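Nucleoporin NUP82 (Chaetomium thermophilum, PDB 5CWW) probably serves as a structural component of the nuclear pore complex and a docking partner for transport factors, this chain holding its N-terminal beta-propeller part. Local coordinates at residues 7-10 and 11-14; 293-296 and 297-300; 219-222 and 223-226; 520-523 and 524-528. All coordinates share one frame; numbering follows the deposited sequence. Where two conformers were deposited one is given.

Contact 1 of 4, residues 7-10 and 11-14; sequences FAPA and WLNE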
loop_
_atom_site.group_PDB
_atom_site.type_symbol
_atom_site.label_atom_id
_atom_site.label_comp_id
_atom_site.label_asym_id
_atom_site.label_seq_id
_atom_site.Cartn_x
_atom_site.Cartn_y
_atom_site.Cartn_z
ATOM N N PHE B 7 -24.277 -9.696 -20.248
ATOM C CA PHE B 7 -24.296 -8.676 -19.206
ATOM C C PHE B 7 -23.697 -7.365 -19.709
ATOM O O PHE B 7 -22.949 -6.696 -18.999
ATOM C CB PHE B 7 -23.540 -9.171 -17.973
ATOM C CG PHE B 7 -24.140 -10.400 -17.354
ATOM C CD1 PHE B 7 -23.745 -11.662 -17.763
ATOM C CD2 PHE B 7 -25.112 -10.292 -16.373
ATOM C CE1 PHE B 7 -24.300 -12.795 -17.198
ATOM C CE2 PHE B 7 -25.672 -11.420 -15.805
ATOM C CZ PHE B 7 -25.266 -12.673 -16.219
ATOM N N ALA B 8 -24.045 -7.005 -20.939
ATOM C CA ALA B 8 -23.581 -5.765 -21.549
ATOM C C ALA B 8 -24.505 -5.400 -22.708
ATOM O O ALA B 8 -25.189 -6.268 -23.248
ATOM C CB ALA B 8 -22.142 -5.907 -22.025
ATOM N N PRO B 9 -24.539 -4.114 -23.093
ATOM C CA PRO B 9 -25.407 -3.720 -24.209
ATOM C C PRO B 9 -24.947 -4.315 -25.536
ATOM O O PRO B 9 -23.835 -4.835 -25.623
ATOM C CB PRO B 9 -25.296 -2.192 -24.220
ATOM C CG PRO B 9 -23.998 -1.897 -23.560
ATOM C CD PRO B 9 -23.819 -2.962 -22.522
ATOM N N ALA B 10 -25.799 -4.235 -26.552
ATOM C CA ALA B 10 -25.525 -4.861 -27.842
ATOM C C ALA B 10 -24.274 -4.298 -28.509
ATOM O O ALA B 10 -23.595 -5.003 -29.254
ATOM C CB ALA B 10 -26.724 -4.698 -28.762
ATOM N N TRP B 11 -23.970 -3.030 -28.244
ATOM C CA TRP B 11 -22.845 -2.367 -28.901
ATOM C C TRP B 11 -21.512 -2.696 -28.223
ATOM O O TRP B 11 -20.480 -2.114 -28.560
ATOM C CB TRP B 11 -23.062 -0.848 -28.951
ATOM C CG TRP B 11 -23.365 -0.204 -27.633
ATOM C CD1 TRP B 11 -24.593 -0.053 -27.060
ATOM C CD2 TRP B 11 -22.425 0.395 -26.732
ATOM N NE1 TRP B 11 -24.477 0.595 -25.854
ATOM C CE2 TRP B 11 -23.156 0.882 -25.630
ATOM C CE3 TRP B 11 -21.037 0.563 -26.749
ATOM C CZ2 TRP B 11 -22.547 1.523 -24.554
ATOM C CZ3 TRP B 11 -20.433 1.201 -25.679
ATOM C CH2 TRP B 11 -21.187 1.673 -24.597
ATOM N N LEU B 12 -21.542 -3.629 -27.275
ATOM C CA LEU B 12 -20.323 -4.151 -26.658
ATOM C C LEU B 12 -20.251 -5.669 -26.808
ATOM O O LEU B 12 -19.295 -6.297 -26.351
ATOM C CB LEU B 12 -20.249 -3.764 -25.177
ATOM C CG LEU B 12 -19.940 -2.299 -24.853
ATOM C CD1 LEU B 12 -19.969 -2.075 -23.348
ATOM C CD2 LEU B 12 -18.595 -1.871 -25.423
ATOM N N ASN B 13 -21.261 -6.251 -27.450
ATOM C CA ASN B 13 -21.283 -7.685 -27.717
ATOM C C ASN B 13 -21.076 -7.975 -29.197
ATOM O O ASN B 13 -21.454 -7.179 -30.053
ATOM C CB ASN B 13 -22.604 -8.301 -27.251
ATOM C CG ASN B 13 -22.831 -8.141 -25.760
ATOM O OD1 ASN B 13 -23.915 -7.753 -25.325
ATOM N ND2 ASN B 13 -21.809 -8.444 -24.966
ATOM N N GLU B 14 -20.473 -9.123 -29.485
ATOM C CA GLU B 14 -20.223 -9.553 -30.856
ATOM C C GLU B 14 -21.529 -9.568 -31.657
ATOM O O GLU B 14 -22.579 -9.907 -31.113
ATOM C CB GLU B 14 -19.574 -10.942 -30.850
ATOM C CG GLU B 14 -18.814 -11.301 -32.118
ATOM C CD GLU B 14 -18.029 -12.594 -31.987
ATOM O OE1 GLU B 14 -17.587 -13.126 -33.027
ATOM O OE2 GLU B 14 -17.848 -13.073 -30.847
#
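P9 O accepts the backbone N-H of L12, with L12 N 3.1 Å from P9 O. One residue on, N13 N reaches A10 O at 3.2 Å, so two successive i to i+3 bonds define a short 3-10 turn. The W11 indole lies back over P9. P9 CG sits over one face of the five-membered ring, 3.8 Å from its centroid and 29° off the normal, a CH-pi contact, while P9 CB is 3.3 Å from W11 NE1. A first torsion of 53° sets W11 CG between the backbone N and the carbonyl carbon, which turns the ring toward the proline. L12 CG lies above the same face near its rim, and L12 CD1 runs beside P9 CD at 4.0 Å. W76 and K73 of helix 69-77 also touch the indole, and A587 of strand 585-589 meets P9 and L12. An alanine in place of W11 would probably leave the P9 ring without its aromatic cover and open a gap toward helix 69-77. The CH-pi contact of P9 CG and the two backbone bonds thus hold together a turn packed between helix 69-77 and strand 585-589.

Contact 2 of 4, residues 293-296 and 297-300; sequences TPPP and TLIP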
loop_
_atom_site.group_PDB
_atom_site.type_symbol
_atom_site.label_atom_id
_atom_site.label_comp_id
_atom_site.label_asym_id
_atom_site.label_seq_id
_atom_site.Cartn_x
_atom_site.Cartn_y
_atom_site.Cartn_z
ATOM N N THR B 293 2.692 19.962 -5.158
ATOM C CA THR B 293 1.710 20.999 -5.460
ATOM C C THR B 293 0.472 20.820 -4.584
ATOM O O THR B 293 -0.302 19.889 -4.797
ATOM C CB THR B 293 1.288 20.962 -6.939
ATOM O OG1 THR B 293 2.429 21.213 -7.767
ATOM C CG2 THR B 293 0.212 22.006 -7.230
ATOM N N PRO B 294 0.282 21.704 -3.592
ATOM C CA PRO B 294 -0.915 21.620 -2.751
ATOM C C PRO B 294 -2.067 22.463 -3.287
ATOM O O PRO B 294 -1.820 23.475 -3.941
ATOM C CB PRO B 294 -0.428 22.171 -1.414
ATOM C CG PRO B 294 0.583 23.201 -1.804
ATOM C CD PRO B 294 1.236 22.705 -3.079
ATOM N N PRO B 295 -3.314 22.056 -3.014
ATOM C CA PRO B 295 -4.416 22.968 -3.331
ATOM C C PRO B 295 -4.383 24.167 -2.388
ATOM O O PRO B 295 -3.821 24.050 -1.300
ATOM C CB PRO B 295 -5.663 22.107 -3.120
ATOM C CG PRO B 295 -5.243 21.065 -2.145
ATOM C CD PRO B 295 -3.793 20.790 -2.431
ATOM N N PRO B 296 -4.970 25.302 -2.797
ATOM C CA PRO B 296 -4.835 26.582 -2.088
ATOM C C PRO B 296 -5.105 26.508 -0.585
ATOM O O PRO B 296 -4.574 27.324 0.170
ATOM C CB PRO B 296 -5.882 27.468 -2.770
ATOM C CG PRO B 296 -6.057 26.881 -4.119
ATOM C CD PRO B 296 -5.879 25.406 -3.953
ATOM N N THR B 297 -5.912 25.538 -0.164
ATOM C CA THR B 297 -6.402 25.485 1.208
ATOM C C THR B 297 -5.655 24.498 2.108
ATOM O O THR B 297 -5.910 24.446 3.312
ATOM C CB THR B 297 -7.899 25.115 1.231
ATOM O OG1 THR B 297 -8.376 25.112 2.583
ATOM C CG2 THR B 297 -8.132 23.744 0.603
ATOM N N LEU B 298 -4.739 23.720 1.542
ATOM C CA LEU B 298 -4.069 22.672 2.312
ATOM C C LEU B 298 -3.093 23.248 3.339
ATOM O O LEU B 298 -3.194 22.958 4.530
ATOM C CB LEU B 298 -3.329 21.705 1.382
ATOM C CG LEU B 298 -2.778 20.447 2.061
ATOM C CD1 LEU B 298 -3.911 19.562 2.573
ATOM C CD2 LEU B 298 -1.881 19.662 1.119
ATOM N N ILE B 299 -2.149 24.062 2.873
ATOM C CA ILE B 299 -1.112 24.616 3.742
ATOM C C ILE B 299 -1.679 25.468 4.882
ATOM O O ILE B 299 -1.272 25.296 6.031
ATOM C CB ILE B 299 -0.097 25.453 2.927
ATOM C CG1 ILE B 299 0.723 24.523 2.027
ATOM C CG2 ILE B 299 0.840 26.238 3.850
ATOM C CD1 ILE B 299 1.712 25.222 1.113
ATOM N N PRO B 300 -2.609 26.392 4.581
ATOM C CA PRO B 300 -3.151 27.190 5.688
ATOM C C PRO B 300 -3.909 26.358 6.725
ATOM O O PRO B 300 -3.852 26.679 7.912
ATOM C CB PRO B 300 -4.090 28.180 4.988
ATOM C CG PRO B 300 -4.351 27.601 3.647
ATOM C CD PRO B 300 -3.116 26.851 3.279
#
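P294 and P295 pack against L298 and I299 around a type I beta turn, P295 to L298, that leads into helix 298-315. P294 offers two ring atoms to two partners: its CB meets L298 CD2 at 3.8 Å, and its CG meets I299 CD1 at 3.7 Å. P295 CD follows, 3.9 Å from L298 CB. L298 has CG anti to its backbone N (chi1 -171°) and then bends at chi2, which brings CD2 back over the proline pair. The I299 chain instead runs extended: with chi2 at 177° its CD1 extends to P294 CG. Behind these contacts stands one nearly straight backbone bond: L298 N donates to P295 O over 3.0 Å with an N-H...O angle of 173°, closing the turn through P296 and T297 and holding the prolines against the helix start. Farther out, Y357 of strand 354-358 touches both P294 and I299, P269 and M270 cover L298, and L183 meets P295. The lead-in thus lies among the helix start, strand 354-358 and nearby loops. P300 has no N-H to give in this first turn; facing P296 O are its ring carbons, P300 CD lying 3.5 Å from that oxygen.

Contact 3 of 4, residues 219-222 and 223-226; sequences IDLK and KLAD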
loop_
_atom_site.group_PDB
_atom_site.type_symbol
_atom_site.label_atom_id
_atom_site.label_comp_id
_atom_site.label_asym_id
_atom_site.label_seq_id
_atom_site.Cartn_x
_atom_site.Cartn_y
_atom_site.Cartn_z
ATOM N N ILE B 219 12.491 3.833 0.363
ATOM C CA ILE B 219 12.369 3.540 1.785
ATOM C C ILE B 219 12.129 2.056 2.016
ATOM O O ILE B 219 11.150 1.496 1.522
ATOM C CB ILE B 219 11.208 4.331 2.431
ATOM C CG1 ILE B 219 11.354 5.830 2.151
ATOM C CG2 ILE B 219 11.160 4.074 3.938
ATOM C CD1 ILE B 219 10.107 6.632 2.465
ATOM N N ASP B 220 13.013 1.429 2.782
ATOM C CA ASP B 220 12.801 0.060 3.230
ATOM C C ASP B 220 12.052 0.088 4.558
ATOM O O ASP B 220 12.639 0.357 5.607
ATOM C CB ASP B 220 14.136 -0.674 3.375
ATOM C CG ASP B 220 13.966 -2.169 3.592
ATOM O OD1 ASP B 220 12.844 -2.614 3.921
ATOM O OD2 ASP B 220 14.966 -2.902 3.438
ATOM N N LEU B 221 10.753 -0.187 4.504
ATOM C CA LEU B 221 9.908 -0.158 5.697
ATOM C C LEU B 221 10.380 -1.134 6.775
ATOM O O LEU B 221 10.140 -0.913 7.962
ATOM C CB LEU B 221 8.456 -0.460 5.323
ATOM C CG LEU B 221 7.829 0.483 4.291
ATOM C CD1 LEU B 221 6.374 0.118 4.040
ATOM C CD2 LEU B 221 7.943 1.934 4.719
ATOM N N LYS B 222 11.051 -2.205 6.364
ATOM C CA LYS B 222 11.529 -3.212 7.307
ATOM C C LYS B 222 12.664 -2.659 8.170
ATOM O O LYS B 222 12.797 -3.026 9.336
ATOM C CB LYS B 222 11.981 -4.467 6.563
ATOM C CG LYS B 222 10.889 -5.090 5.700
ATOM C CD LYS B 222 11.322 -6.423 5.105
ATOM C CE LYS B 222 12.583 -6.288 4.254
ATOM N NZ LYS B 222 12.421 -5.263 3.181
ATOM N N LYS B 223 13.480 -1.781 7.592
ATOM C CA LYS B 223 14.515 -1.091 8.353
ATOM C C LYS B 223 13.875 -0.024 9.232
ATOM O O LYS B 223 14.180 0.090 10.419
ATOM C CB LYS B 223 15.553 -0.449 7.427
ATOM C CG LYS B 223 16.274 -1.414 6.492
ATOM C CD LYS B 223 17.427 -0.715 5.779
ATOM C CE LYS B 223 18.145 -1.632 4.794
ATOM N NZ LYS B 223 17.421 -1.765 3.496
ATOM N N LEU B 224 12.977 0.752 8.631
ATOM C CA LEU B 224 12.310 1.853 9.314
ATOM C C LEU B 224 11.506 1.399 10.531
ATOM O O LEU B 224 11.485 2.084 11.556
ATOM C CB LEU B 224 11.391 2.580 8.332
ATOM C CG LEU B 224 10.590 3.769 8.860
ATOM C CD1 LEU B 224 11.508 4.865 9.365
ATOM C CD2 LEU B 224 9.678 4.295 7.767
ATOM N N ALA B 225 10.864 0.241 10.422
ATOM C CA ALA B 225 9.997 -0.259 11.490
ATOM C C ALA B 225 10.768 -0.473 12.788
ATOM O O ALA B 225 10.222 -0.296 13.878
ATOM C CB ALA B 225 9.325 -1.558 11.061
ATOM N N ASP B 226 12.038 -0.840 12.666
ATOM C CA ASP B 226 12.845 -1.223 13.820
ATOM C C ASP B 226 13.862 -0.148 14.195
ATOM O O ASP B 226 14.666 -0.336 15.105
ATOM C CB ASP B 226 13.558 -2.545 13.537
ATOM C CG ASP B 226 12.591 -3.658 13.184
ATOM O OD1 ASP B 226 11.555 -3.786 13.872
ATOM O OD2 ASP B 226 12.861 -4.398 12.215
#
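D220 faces K223 across the start of helix 221-225, its carboxylate swung there by a first torsion of -170°. From the base outward, D220 CB and D220 CG each lie 3.5 Å from K223 NZ, with K223 CG a little farther. D220 OD1 is gripped twice, from opposite faces of its plane: K222 N donates over 3.1 Å as the capping bond of this N-cap residue, and K222 NZ, its chain curled back by bends at chi3 and chi4, comes on the syn side at 2.8 Å. D220 OD2 takes K223 NZ on the anti side at 2.7 Å; K223 is modelled in two conformers, so this bridge is less certain than that of K222. The main chain adds a nearly straight bond from L224 N to D220 O, 3.1 Å. On the other flank L224 CD2 meets I219 CG2 at 4.1 Å, a cluster extended by L284 and V366. The lysine tips also bond D196 O (K222) and G235 O (K223). An alanine here would probably lose the side-chain capping bond and leave the K222 and K223 ammonium groups without their shared carboxylate. The K222 cation and the helix N terminus, probably joined by K223, would be expected to favour the charged form of this buried carboxylate.

Contact 4 of 4, residues 520-523 and 524-528; sequences FRLE and SELQS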
loop_
_atom_site.group_PDB
_atom_site.type_symbol
_atom_site.label_atom_id
_atom_site.label_comp_id
_atom_site.label_asym_id
_atom_site.label_seq_id
_atom_site.Cartn_x
_atom_site.Cartn_y
_atom_site.Cartn_z
ATOM N N PHE B 520 -22.715 11.193 6.670
ATOM C CA PHE B 520 -23.244 12.548 6.772
ATOM C C PHE B 520 -23.946 12.775 8.112
ATOM O O PHE B 520 -23.892 13.873 8.664
ATOM C CB PHE B 520 -24.210 12.830 5.617
ATOM C CG PHE B 520 -23.563 12.792 4.258
ATOM C CD1 PHE B 520 -22.358 13.438 4.026
ATOM C CD2 PHE B 520 -24.159 12.108 3.213
ATOM C CE1 PHE B 520 -21.765 13.403 2.775
ATOM C CE2 PHE B 520 -23.571 12.070 1.961
ATOM C CZ PHE B 520 -22.373 12.718 1.742
ATOM N N ARG B 521 -24.606 11.743 8.630
ATOM C CA ARG B 521 -25.284 11.856 9.919
ATOM C C ARG B 521 -24.270 11.990 11.052
ATOM O O ARG B 521 -24.506 12.709 12.023
ATOM C CB ARG B 521 -26.192 10.650 10.176
ATOM C CG ARG B 521 -27.322 10.485 9.172
ATOM C CD ARG B 521 -28.333 9.456 9.654
ATOM N NE ARG B 521 -28.985 8.757 8.549
ATOM C CZ ARG B 521 -30.006 9.241 7.848
ATOM N NH1 ARG B 521 -30.506 10.439 8.124
ATOM N NH2 ARG B 521 -30.529 8.525 6.862
ATOM N N LEU B 522 -23.142 11.299 10.928
ATOM C CA LEU B 522 -22.098 11.390 11.940
ATOM C C LEU B 522 -21.480 12.782 11.917
ATOM O O LEU B 522 -21.268 13.391 12.965
ATOM C CB LEU B 522 -21.021 10.325 11.723
ATOM C CG LEU B 522 -19.829 10.390 12.687
ATOM C CD1 LEU B 522 -20.284 10.390 14.147
ATOM C CD2 LEU B 522 -18.857 9.242 12.432
ATOM N N GLU B 523 -21.193 13.282 10.719
ATOM C CA GLU B 523 -20.576 14.597 10.571
ATOM C C GLU B 523 -21.477 15.700 11.122
ATOM O O GLU B 523 -20.995 16.652 11.738
ATOM C CB GLU B 523 -20.247 14.876 9.102
ATOM C CG GLU B 523 -19.644 16.258 8.848
ATOM C CD GLU B 523 -18.311 16.462 9.547
ATOM O OE1 GLU B 523 -17.680 15.458 9.938
ATOM O OE2 GLU B 523 -17.896 17.629 9.714
ATOM N N SER B 524 -22.782 15.578 10.896
ATOM C CA SER B 524 -23.726 16.575 11.391
ATOM C C SER B 524 -23.714 16.600 12.915
ATOM O O SER B 524 -23.806 17.662 13.528
ATOM C CB SER B 524 -25.138 16.298 10.874
ATOM O OG SER B 524 -25.632 15.069 11.374
ATOM N N GLU B 525 -23.593 15.427 13.527
ATOM C CA GLU B 525 -23.489 15.344 14.977
ATOM C C GLU B 525 -22.179 15.950 15.476
ATOM O O GLU B 525 -22.143 16.575 16.536
ATOM C CB GLU B 525 -23.605 13.895 15.445
ATOM C CG GLU B 525 -23.753 13.759 16.952
ATOM C CD GLU B 525 -24.937 14.542 17.489
ATOM O OE1 GLU B 525 -25.978 14.598 16.798
ATOM O OE2 GLU B 525 -24.824 15.110 18.598
ATOM N N LEU B 526 -21.105 15.766 14.714
ATOM C CA LEU B 526 -19.817 16.353 15.067
ATOM C C LEU B 526 -19.876 17.873 14.980
ATOM O O LEU B 526 -19.199 18.573 15.734
ATOM C CB LEU B 526 -18.705 15.819 14.157
ATOM C CG LEU B 526 -18.316 14.352 14.361
ATOM C CD1 LEU B 526 -17.406 13.877 13.237
ATOM C CD2 LEU B 526 -17.645 14.146 15.716
ATOM N N GLN B 527 -20.695 18.378 14.063
ATOM C CA GLN B 527 -20.870 19.816 13.896
ATOM C C GLN B 527 -22.102 20.326 14.641
ATOM O O GLN B 527 -22.503 21.474 14.464
ATOM C CB GLN B 527 -20.984 20.161 12.410
ATOM C CG GLN B 527 -19.716 19.890 11.616
ATOM C CD GLN B 527 -19.839 20.299 10.160
ATOM O OE1 GLN B 527 -20.873 20.809 9.731
ATOM N NE2 GLN B 527 -18.782 20.064 9.388
ATOM N N SER B 528 -22.693 19.471 15.474
ATOM C CA SER B 528 -23.943 19.798 16.159
ATOM C C SER B 528 -23.856 21.090 16.960
ATOM O O SER B 528 -22.878 21.340 17.662
ATOM C CB SER B 528 -24.358 18.658 17.089
ATOM O OG SER B 528 -25.594 18.951 17.725
#
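E523 folds over the last turn of helix 518-526 and overlaps Q527, E523 CG standing anti to the backbone N (chi1 178°) and the chain then bending at chi2. E523 OE2 lies 2.6 Å from Q527 NE2, but the bond is weak: the N-H...O angle is 115°, and the carboxylate and amide planes stand 86° apart. The other oxygen, E523 OE1, rests 3.7 Å from L526 CD1 and takes a hydrogen bond from S424 OG. Beneath the side chains Q527 N donates to E523 O at 2.9 Å, the last i to i+4 bond before Q527 leaves helical geometry. On another flank R521 O accepts twice from one face of its plane, from E525 N at 3.2 Å and from S524 OG at 2.7 Å, so the serine hydroxyl is spent on its own helix. L522 CG and L526 CD1, 4.3 Å apart, share the apolar side. E525 pairs with R537 of helix 534-543. The chemistry thus differs by flank: S524 turns its hydroxyl back onto the helix and Q527 only weakly meets E523, while the leucines pack both on neighbouring parts of this chain and on a chain of another protein.

From the N terminus the order is contact 1, contact 3, contact 2, contact 4. Each is a local contact within one continuous stretch, so no long loop is closed; none nests in or crosses another. Contact 1 lies ahead of the first strand, yet touches helix 69-77 and the late strand 585-589, bringing the two ends of the chain together. Contact 3 leads from strand 217-220, at the edge of a four-stranded sheet, into helix 221-225, on the opposite side of the chain's centre from contact 1. Contact 2 passes from strand 291-292 into helix 298-315. Contact 4 ends helix 518-526, inserted between strands 509-514 and 548-554, with nearest atoms about 13 Å from contact 2. Contacts 3 and 4 also meet chains of other proteins.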